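Local coordinates for ankyrin repeat-containing protein YAR1 (Saccharomyces cerevisiae, PDB 4BSZ) that is required for a normal rate of cell proliferation and binds unfolded protein, at residues T17-A22 with S53-M58. Sequence-based numbering, arbitrary orientation.
Sequences TIILDA and STALHM
Ile19 and Ala22, one turn apart on helix 12-24, pack against Ala55 and Met58, also one turn apart on helix 55-61, in the helix-to-helix stacking of an ankyrin-repeat array; 53-58 belongs to the first curated repeat and carries Thr54-Ala55-Leu56-His57, this repeat's form of the TPLH motif. Small residues suit the middle of this interface. The methyls of Ala22 and Ala55 meet at 3.8 Å between their CB atoms, and Ala22 CB also rests on the carbonyl oxygen of Ala55, so the backbones come close: the CA atoms of Ile19 and Ala55 are 4.8 Å apart. Ile19, branched at CB, serves both partners. Its CG2 lies beside its own backbone N and faces Ala55 CB at 4.1 Å, while chi1 (85°) sets CG1 between the N and the carbonyl carbon, and the extended chi2 carries CD1 to Met58. The unbranched Met58 crosses Ile19 obliquely. Its chain bends at chi2 (-74°), and CD1 of Ile19 touches both CG and the terminal CE, the latter at 3.7 Å; Met58 CG also approaches the Ile19 carbonyl oxygen. The contact is thus apolar and buried, and Glu48 of the preceding loop touches both Ile19 and Met58. Trp101 of helix 98-104 packs on Met58 as well, linking this pair to the next repeat. Behind the packing surface, Thr54 is the N-cap of helix 55-61, and its side chain and backbone both engage His57. NE2 of His57 is hydrogen-bonded to the carbonyl oxygen of Asn96, tying the helix start to the following repeat. ND1 of His57 is hydrogen-bonded to Thr54 OG1 at 3.2 Å, either atom being a possible donor. His57 ND1 also accepts the N-H of Thr54 N at 3.0 Å, from a donor tilted 34° out of the ring plane.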
# COMPACT_ATOMS: atom_id res chain seq x y z
N THR B 17 30.44 51.93 9.85
CA THR B 17 29.45 52.84 10.43
C THR B 17 28.18 52.96 9.57
O THR B 17 27.06 52.94 10.09
CB THR B 17 30.06 54.24 10.67
OG1 THR B 17 31.13 54.14 11.61
CG2 THR B 17 28.99 55.20 11.19
N ILE B 18 28.38 53.08 8.26
CA ILE B 18 27.29 53.15 7.30
C ILE B 18 26.39 51.91 7.32
O ILE B 18 25.15 52.03 7.30
CB ILE B 18 27.82 53.36 5.87
CG1 ILE B 18 28.32 54.80 5.71
CG2 ILE B 18 26.76 53.05 4.83
CD1 ILE B 18 29.21 55.00 4.50
N ILE B 19 26.99 50.72 7.37
CA ILE B 19 26.20 49.48 7.37
C ILE B 19 25.66 49.12 8.75
O ILE B 19 24.68 48.39 8.85
CB ILE B 19 26.95 48.26 6.76
CG1 ILE B 19 27.82 47.59 7.81
CG2 ILE B 19 27.75 48.65 5.52
CD1 ILE B 19 28.06 46.15 7.51
N LEU B 20 26.30 49.60 9.81
CA LEU B 20 25.74 49.42 11.14
C LEU B 20 24.44 50.21 11.26
O LEU B 20 23.51 49.81 11.98
CB LEU B 20 26.74 49.86 12.21
CG LEU B 20 27.53 48.76 12.93
CD1 LEU B 20 28.33 47.89 11.95
CD2 LEU B 20 28.44 49.36 13.97
N ASP B 21 24.38 51.32 10.52
CA ASP B 21 23.21 52.20 10.47
C ASP B 21 22.10 51.63 9.60
O ASP B 21 20.92 51.86 9.86
CB ASP B 21 23.58 53.58 9.93
CG ASP B 21 24.22 54.45 10.98
OD1 ASP B 21 24.12 54.10 12.18
OD2 ASP B 21 24.81 55.48 10.60
N ALA B 22 22.49 50.91 8.56
CA ALA B 22 21.52 50.16 7.77
C ALA B 22 20.92 49.04 8.63
O ALA B 22 19.72 48.79 8.60
CB ALA B 22 22.18 49.59 6.53
N SER B 53 29.51 41.48 3.34
CA SER B 53 28.08 41.78 3.21
C SER B 53 27.82 43.26 3.05
O SER B 53 28.42 44.09 3.73
CB SER B 53 27.33 41.29 4.45
OG SER B 53 27.61 39.93 4.71
N THR B 54 26.90 43.60 2.15
CA THR B 54 26.56 45.00 1.89
C THR B 54 25.52 45.55 2.87
O THR B 54 25.02 44.83 3.74
CB THR B 54 26.03 45.19 0.47
OG1 THR B 54 24.69 44.66 0.38
CG2 THR B 54 26.94 44.48 -0.53
N ALA B 55 25.20 46.83 2.72
CA ALA B 55 24.18 47.48 3.55
C ALA B 55 22.81 46.93 3.21
O ALA B 55 21.92 46.87 4.06
CB ALA B 55 24.22 48.98 3.37
N LEU B 56 22.63 46.55 1.95
CA LEU B 56 21.40 45.90 1.52
C LEU B 56 21.18 44.63 2.36
O LEU B 56 20.08 44.39 2.83
CB LEU B 56 21.47 45.56 0.03
CG LEU B 56 20.15 45.10 -0.60
CD1 LEU B 56 19.08 46.18 -0.44
CD2 LEU B 56 20.37 44.77 -2.07
N HIS B 57 22.23 43.83 2.54
CA HIS B 57 22.17 42.65 3.40
C HIS B 57 21.58 42.98 4.77
O HIS B 57 20.61 42.37 5.21
CB HIS B 57 23.56 42.06 3.60
CG HIS B 57 24.01 41.16 2.49
ND1 HIS B 57 24.78 41.60 1.44
CD2 HIS B 57 23.80 39.83 2.28
CE1 HIS B 57 25.03 40.59 0.63
NE2 HIS B 57 24.45 39.51 1.11
N MET B 58 22.18 43.94 5.45
CA MET B 58 21.80 44.26 6.82
C MET B 58 20.34 44.70 6.94
O MET B 58 19.59 44.18 7.76
CB MET B 58 22.73 45.34 7.37
CG MET B 58 24.20 45.01 7.20
SD MET B 58 24.71 43.74 8.37
CE MET B 58 26.11 43.00 7.52